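Organic hydroperoxide resistance protein OhrB (Bacillus subtilis, PDB 2BJO) protects the cell against organic hydroperoxides, probably reducing them through a pair of cysteines as other members of the OsmC/Ohr family do. Local coordinates at residues G12-H17 with N43-F48; A54-A59 with E110-A115. The protein carries 3 engineered substitutions. All coordinates share one frame; numbering follows the deposited sequence.

Interaction 1 of 2, residues G12-H17 with N43-F48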
ATOM      1  N   GLY A  12     -12.193  -3.413 -12.531  1.00 31.21           N
ATOM      2  CA  GLY A  12     -11.566  -3.711 -13.819  1.00 34.86           C
ATOM      3  C   GLY A  12     -10.108  -4.006 -14.091  1.00 39.25           C
ATOM      4  O   GLY A  12      -9.652  -3.755 -15.217  1.00 43.87           O
ATOM      5  N   GLY A  13      -9.380  -4.499 -13.092  1.00 39.26           N
ATOM      6  CA  GLY A  13      -8.023  -4.971 -13.313  1.00 36.48           C
ATOM      7  C   GLY A  13      -6.839  -4.055 -13.521  1.00 37.40           C
ATOM      8  O   GLY A  13      -6.731  -3.061 -12.795  1.00 36.16           O
ATOM      9  N   ARG A  14      -5.955  -4.392 -14.468  1.00 36.37           N
ATOM     10  CA  ARG A  14      -4.741  -3.590 -14.645  1.00 38.93           C
ATOM     11  C   ARG A  14      -4.941  -2.280 -15.425  1.00 34.44           C
ATOM     12  O   ARG A  14      -4.067  -1.411 -15.441  1.00 29.80           O
ATOM     13  CB  ARG A  14      -3.511  -4.426 -15.071  1.00 45.04           C
ATOM     14  CG  ARG A  14      -2.665  -5.011 -13.895  1.00 50.84           C
ATOM     15  CD  ARG A  14      -2.264  -4.164 -12.635  1.00 55.89           C
ATOM     16  NE  ARG A  14      -1.102  -3.258 -12.659  1.00 59.32           N
ATOM     17  CZ  ARG A  14       0.156  -3.528 -12.278  1.00 60.25           C
ATOM     18  NH1 ARG A  14       0.535  -4.711 -11.800  1.00 59.34           N
ATOM     19  NH2 ARG A  14       1.097  -2.583 -12.364  1.00 60.09           N
ATOM     20  N   ALA A  15      -6.086  -2.141 -16.079  1.00 33.67           N
ATOM     21  CA  ALA A  15      -6.450  -0.906 -16.768  1.00 32.45           C
ATOM     22  C   ALA A  15      -7.687  -0.354 -16.075  1.00 32.45           C
ATOM     23  O   ALA A  15      -8.497   0.305 -16.723  1.00 36.73           O
ATOM     24  CB  ALA A  15      -6.695  -1.151 -18.249  1.00 30.55           C
ATOM     25  N   GLY A  16      -7.851  -0.589 -14.778  1.00 31.24           N
ATOM     26  CA  GLY A  16      -9.122  -0.247 -14.149  1.00 29.37           C
ATOM     27  C   GLY A  16      -9.234   1.122 -13.503  1.00 27.89           C
ATOM     28  O   GLY A  16      -8.655   2.132 -13.923  1.00 24.58           O
ATOM     29  N   HIS A  17     -10.000   1.154 -12.420  1.00 25.52           N
ATOM     30  CA  HIS A  17     -10.153   2.411 -11.696  1.00 25.57           C
ATOM     31  C   HIS A  17     -10.394   2.121 -10.208  1.00 26.67           C
ATOM     32  O   HIS A  17     -11.033   1.123  -9.863  1.00 24.68           O
ATOM     33  CB  HIS A  17     -11.299   3.142 -12.399  1.00 25.05           C
ATOM     34  CG  HIS A  17     -11.558   4.525 -11.894  1.00 25.80           C
ATOM     35  ND1 HIS A  17     -11.118   5.649 -12.561  1.00 27.38           N
ATOM     36  CD2 HIS A  17     -12.192   4.963 -10.780  1.00 24.71           C
ATOM     37  CE1 HIS A  17     -11.485   6.724 -11.882  1.00 26.86           C
ATOM     38  NE2 HIS A  17     -12.130   6.337 -10.795  1.00 26.17           N
ATOM     39  N   ASN A  43      -0.817   3.225 -10.009  1.00 25.12           N
ATOM     40  CA  ASN A  43      -0.686   1.772 -10.029  1.00 23.75           C
ATOM     41  C   ASN A  43      -0.453   1.213  -8.615  1.00 21.93           C
ATOM     42  O   ASN A  43      -0.190   1.981  -7.699  1.00 22.93           O
ATOM     43  CB  ASN A  43       0.383   1.357 -11.044  1.00 24.29           C
ATOM     44  CG  ASN A  43       1.777   1.795 -10.659  1.00 27.44           C
ATOM     45  OD1 ASN A  43       2.205   1.722  -9.505  1.00 24.69           O
ATOM     46  ND2 ASN A  43       2.504   2.271 -11.670  1.00 30.03           N
ATOM     47  N   PRO A  44      -0.530  -0.116  -8.425  1.00 23.87           N
ATOM     48  CA  PRO A  44      -0.364  -0.659  -7.074  1.00 24.28           C
ATOM     49  C   PRO A  44       1.001  -0.385  -6.448  1.00 23.88           C
ATOM     50  O   PRO A  44       1.061  -0.205  -5.238  1.00 26.78           O
ATOM     51  CB  PRO A  44      -0.643  -2.157  -7.264  1.00 25.44           C
ATOM     52  CG  PRO A  44      -1.481  -2.199  -8.483  1.00 24.42           C
ATOM     53  CD  PRO A  44      -0.776  -1.223  -9.365  1.00 22.60           C
ATOM     54  N   GLU A  45       2.061  -0.296  -7.245  1.00 24.48           N
ATOM     55  CA  GLU A  45       3.419  -0.012  -6.773  1.00 23.64           C
ATOM     56  C   GLU A  45       3.537   1.395  -6.188  1.00 22.16           C
ATOM     57  O   GLU A  45       4.026   1.549  -5.072  1.00 25.68           O
ATOM     58  CB  GLU A  45       4.453  -0.289  -7.878  1.00 23.33           C
ATOM     59  CG  GLU A  45       4.660  -1.767  -8.200  1.00 24.55           C
ATOM     60  CD  GLU A  45       3.481  -2.429  -8.913  1.00 24.86           C
ATOM     61  OE1 GLU A  45       2.835  -1.814  -9.789  1.00 26.43           O
ATOM     62  OE2 GLU A  45       3.176  -3.598  -8.607  1.00 24.24           O
ATOM     63  N   GLN A  46       3.092   2.395  -6.939  1.00 21.89           N
ATOM     64  CA  GLN A  46       2.969   3.797  -6.496  1.00 22.83           C
ATOM     65  C   GLN A  46       2.105   3.967  -5.240  1.00 22.40           C
ATOM     66  O   GLN A  46       2.456   4.699  -4.319  1.00 20.31           O
ATOM     67  CB  GLN A  46       2.430   4.685  -7.630  1.00 23.85           C
ATOM     68  CG  GLN A  46       2.700   6.187  -7.457  1.00 24.88           C
ATOM     69  CD  GLN A  46       2.122   7.062  -8.533  1.00 24.00           C
ATOM     70  OE1 GLN A  46       0.912   7.119  -8.721  1.00 27.17           O
ATOM     71  NE2 GLN A  46       2.992   7.768  -9.248  1.00 24.91           N
ATOM     72  N   LEU A  47       0.970   3.275  -5.195  1.00 24.57           N
ATOM     73  CA  LEU A  47       0.116   3.294  -4.006  1.00 22.82           C
ATOM     74  C   LEU A  47       0.868   2.759  -2.770  1.00 23.49           C
ATOM     75  O   LEU A  47       0.707   3.323  -1.665  1.00 21.54           O
ATOM     76  CB  LEU A  47      -1.195   2.549  -4.273  1.00 22.74           C
ATOM     77  CG  LEU A  47      -2.172   3.278  -5.212  1.00 21.15           C
ATOM     78  CD1 LEU A  47      -3.291   2.363  -5.726  1.00 21.05           C
ATOM     79  CD2 LEU A  47      -2.761   4.586  -4.625  1.00 17.14           C
ATOM     80  N   PHE A  48       1.663   1.711  -2.991  1.00 21.26           N
ATOM     81  CA  PHE A  48       2.494   1.041  -1.981  1.00 22.11           C
ATOM     82  C   PHE A  48       3.567   1.998  -1.490  1.00 20.52           C
ATOM     83  O   PHE A  48       3.755   2.188  -0.286  1.00 21.52           O
ATOM     84  CB  PHE A  48       3.092  -0.304  -2.422  1.00 23.64           C
ATOM     85  CG  PHE A  48       3.524  -1.183  -1.279  1.00 24.28           C
ATOM     86  CD1 PHE A  48       2.580  -1.754  -0.435  1.00 27.40           C
ATOM     87  CD2 PHE A  48       4.875  -1.428  -1.018  1.00 24.13           C
ATOM     88  CE1 PHE A  48       3.015  -2.543   0.639  1.00 27.53           C
ATOM     89  CE2 PHE A  48       5.292  -2.233   0.032  1.00 23.16           C
ATOM     90  CZ  PHE A  48       4.365  -2.775   0.874  1.00 23.10           C
TER
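The guanidinium of Arg-14 carries Pro-44 CD on one face, 3.6 Å above the plane and shifted toward the rim, while Glu-45 OE1 comes in obliquely beside it. In this OsmC/Ohr fold the salt bridge ties the loop between strands 4-11 and 17-20 to the first turn of helix 44-65. Arg-14 NH2 lies 3.2 Å from Glu-45 OE1, the one ionic link across the two segments. The guanidinium and carboxylate planes are only 27° apart, although the two side chains as a whole cross at about a right angle. The same NH2 sits 3.8 Å from Pro-44 CD, and CZ is equally near that carbon, so the rigid proline ring backs the group that the carboxylate holds.

Both long chains have to fold to meet. Arg-14 bends at chi2 and chi3, and Glu-45 kinks at its second torsion (chi2 70°), which turns the carboxylate back toward the loop. The side chain of Glu-45 also touches Val-79 and Leu-81 of strand 74-84 and Ile-92 of strand 89-99, so the charged pair sits beside apolar neighbours. Glu-61 of the second subunit accepts from the backbone N of Arg-14, and Pro-44 packs on Gly-51 of that subunit, which places the contact at the dimer interface. Ohr proteins have an arginine and a glutamate in the active site, and Arg-14 with Glu-45 probably corresponds to that pair.

The helix start itself is fixed by Asn-43 at the N-cap. Its OD1 accepts from Gln-46 N at 2.8 Å, an almost straight bond with an N-H...O angle of 175°.

Interaction 2 of 2, residues A54-A59 with E110-A115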
ATOM      1  N   ALA A  54       4.532   7.310   4.017  1.00 20.32           N
ATOM      2  CA  ALA A  54       3.661   7.890   5.010  1.00 20.89           C
ATOM      3  C   ALA A  54       3.684   7.123   6.339  1.00 23.69           C
ATOM      4  O   ALA A  54       3.785   7.735   7.405  1.00 19.73           O
ATOM      5  CB  ALA A  54       2.269   7.908   4.453  1.00 19.43           C
ATOM      6  N   CYS A  55       3.563   5.797   6.257  1.00 25.42           N
ATOM      7  CA  CYS A  55       3.655   4.908   7.412  1.00 25.34           C
ATOM      8  C   CYS A  55       4.992   5.115   8.123  1.00 24.98           C
ATOM      9  O   CYS A  55       5.023   5.183   9.360  1.00 25.71           O
ATOM     10  CB  CYS A  55       3.529   3.428   7.000  1.00 24.79           C
ATOM     11  SG  CYS A  55       3.746   2.156   8.273  1.00 29.99           S
ATOM     12  N   PHE A  56       6.068   5.202   7.345  1.00 21.03           N
ATOM     13  CA  PHE A  56       7.389   5.303   7.945  1.00 22.14           C
ATOM     14  C   PHE A  56       7.628   6.664   8.613  1.00 24.03           C
ATOM     15  O   PHE A  56       8.203   6.711   9.697  1.00 23.38           O
ATOM     16  CB  PHE A  56       8.485   4.989   6.935  1.00 21.18           C
ATOM     17  CG  PHE A  56       9.746   4.469   7.556  1.00 21.65           C
ATOM     18  CD1 PHE A  56      10.783   5.315   7.899  1.00 20.78           C
ATOM     19  CD2 PHE A  56       9.884   3.103   7.795  1.00 21.06           C
ATOM     20  CE1 PHE A  56      11.953   4.826   8.472  1.00 22.33           C
ATOM     21  CE2 PHE A  56      11.049   2.596   8.356  1.00 22.40           C
ATOM     22  CZ  PHE A  56      12.084   3.458   8.691  1.00 21.95           C
ATOM     23  N   GLY A  57       7.202   7.740   7.954  1.00 24.48           N
ATOM     24  CA  GLY A  57       7.167   9.065   8.551  1.00 24.11           C
ATOM     25  C   GLY A  57       6.397   9.166   9.862  1.00 24.31           C
ATOM     26  O   GLY A  57       6.855   9.829  10.805  1.00 20.75           O
ATOM     27  N   GLY A  58       5.237   8.512   9.918  1.00 23.48           N
ATOM     28  CA  GLY A  58       4.458   8.466  11.151  1.00 24.70           C
ATOM     29  C   GLY A  58       5.194   7.738  12.260  1.00 25.10           C
ATOM     30  O   GLY A  58       5.188   8.157  13.420  1.00 26.17           O
ATOM     31  N   ALA A  59       5.831   6.630  11.883  1.00 25.85           N
ATOM     32  CA  ALA A  59       6.582   5.788  12.798  1.00 22.48           C
ATOM     33  C   ALA A  59       7.821   6.518  13.309  1.00 24.72           C
ATOM     34  O   ALA A  59       8.141   6.447  14.504  1.00 20.32           O
ATOM     35  CB  ALA A  59       6.908   4.497  12.113  1.00 22.84           C
ATOM     36  N   GLU A 110      19.450   5.649  14.776  1.00 22.94           N
ATOM     37  CA  GLU A 110      18.712   4.964  15.833  1.00 25.13           C
ATOM     38  C   GLU A 110      17.210   5.010  15.610  1.00 21.98           C
ATOM     39  O   GLU A 110      16.558   3.976  15.730  1.00 18.71           O
ATOM     40  CB  GLU A 110      19.065   5.570  17.197  1.00 26.26           C
ATOM     41  CG  GLU A 110      18.367   4.971  18.416  1.00 27.06           C
ATOM     42  CD  GLU A 110      18.429   5.919  19.596  1.00 29.74           C
ATOM     43  OE1 GLU A 110      17.440   5.984  20.361  1.00 33.96           O
ATOM     44  OE2 GLU A 110      19.463   6.606  19.744  1.00 30.16           O
ATOM     45  N   LEU A 111      16.671   6.186  15.289  1.00 22.90           N
ATOM     46  CA  LEU A 111      15.222   6.343  15.084  1.00 24.27           C
ATOM     47  C   LEU A 111      14.615   5.695  13.836  1.00 24.05           C
ATOM     48  O   LEU A 111      13.458   5.312  13.815  1.00 21.64           O
ATOM     49  CB  LEU A 111      14.833   7.825  15.097  1.00 22.60           C
ATOM     50  CG  LEU A 111      15.181   8.478  16.444  1.00 23.86           C
ATOM     51  CD1 LEU A 111      14.772   9.907  16.254  1.00 24.69           C
ATOM     52  CD2 LEU A 111      14.546   7.899  17.695  1.00 25.88           C
ATOM     53  N   VAL A 112      15.423   5.601  12.789  1.00 25.18           N
ATOM     54  CA  VAL A 112      15.089   4.874  11.583  1.00 24.99           C
ATOM     55  C   VAL A 112      14.906   3.387  11.917  1.00 25.29           C
ATOM     56  O   VAL A 112      13.917   2.761  11.524  1.00 23.98           O
ATOM     57  CB  VAL A 112      16.149   5.174  10.501  1.00 25.64           C
ATOM     58  CG1 VAL A 112      16.128   4.184   9.325  1.00 28.09           C
ATOM     59  CG2 VAL A 112      15.938   6.568   9.941  1.00 26.74           C
ATOM     60  N   ASN A 113      15.859   2.816  12.650  1.00 24.73           N
ATOM     61  CA  ASN A 113      15.733   1.412  13.020  1.00 24.96           C
ATOM     62  C   ASN A 113      14.497   1.213  13.886  1.00 25.34           C
ATOM     63  O   ASN A 113      13.726   0.300  13.614  1.00 25.63           O
ATOM     64  CB  ASN A 113      16.970   0.902  13.734  1.00 24.24           C
ATOM     65  CG  ASN A 113      18.218   0.962  12.882  1.00 26.27           C
ATOM     66  OD1 ASN A 113      18.157   0.918  11.660  1.00 26.49           O
ATOM     67  ND2 ASN A 113      19.378   1.064  13.535  1.00 28.10           N
ATOM     68  N   ALA A 114      14.300   2.062  14.897  1.00 25.35           N
ATOM     69  CA  ALA A 114      13.120   1.964  15.740  1.00 24.75           C
ATOM     70  C   ALA A 114      11.813   2.081  14.935  1.00 25.98           C
ATOM     71  O   ALA A 114      10.857   1.312  15.105  1.00 26.11           O
ATOM     72  CB  ALA A 114      13.233   2.984  16.873  1.00 25.25           C
ATOM     73  N   ALA A 115      11.774   3.048  14.025  1.00 24.19           N
ATOM     74  CA  ALA A 115      10.671   3.245  13.106  1.00 26.46           C
ATOM     75  C   ALA A 115      10.381   2.004  12.274  1.00 26.54           C
ATOM     76  O   ALA A 115       9.219   1.701  12.047  1.00 27.83           O
ATOM     77  CB  ALA A 115      10.922   4.438  12.174  1.00 28.69           C
TER
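Phe-56 points the far end of its ring at helix 105-118, and Ala-115 sets its methyl over one face. The CB of Ala-115 stands 4.1 Å from the centroid of the Phe-56 ring and 23° off the normal, a CH-pi contact displaced toward the rim. That displacement brings it nearest the leading atoms of the ring: Ala-115 CB is 3.8 Å from Phe-56 CZ and nearly as close to CE1. With CG anti to the backbone N (chi1 -154°), the phenyl reaches out from its own helix and its leading carbon meets the flank of the neighbouring helix. There CZ of Phe-56 meets the carbonyl oxygen of Val-112 at 3.4 Å, the oxygen approaching obliquely, and CG1 of Val-112 touches the same CZ at 4.2 Å.

The two helices, 44-65 and 105-118, pack together as part of the OsmC-like fold, their segments 9.5 Å apart at closest approach and inclined at 119° between N-to-C directions. One turn further along the first helix the gap is bridged by small residues alone. The methyls of Ala-59 and Ala-115 both lie on the facing sides of the helices and pack beside each other, CB to CB 4.0 Å, and Ala-59 CB lies a little closer, 3.6 Å, to the backbone O of Ala-115. This is where the backbones come nearest, with the CA atoms of Ala-59 and Ala-115 4.8 Å apart.

All four touching residues are buried. On the sheet side of the pair, Phe-56 and Val-112 share Val-98 of strand 89-99 and Leu-133 of strand 132-135, so the helix pair rests on the sheet. Beside Phe-56 in sequence, Cys-55 turns its SG to Cys-119 just beyond helix 105-118, forming the disulfide of the oxidized protein, and Ala-59 CB also packs on Cys-119.

From the N terminus, strand 4-11 runs into the loop 12-17, and interaction 1 closes the chain back on itself when residues 43-48 begin helix 44-65, after strands 17-20 and 26-28 have completed the antiparallel sheet begun by 4-11. Only then does interaction 2 open, at 54-59 on the same helix, and it closes at 110-115 after the hairpin of strands 74-84 and 89-99. The two loops are therefore in series, neither nested nor crossing. Helix 44-65 is their common element: its start is tied to the loop joining the first two strands of the N-terminal sheet, its middle to helix 105-118. Their centres lie 26 Å apart, and both reach the second subunit.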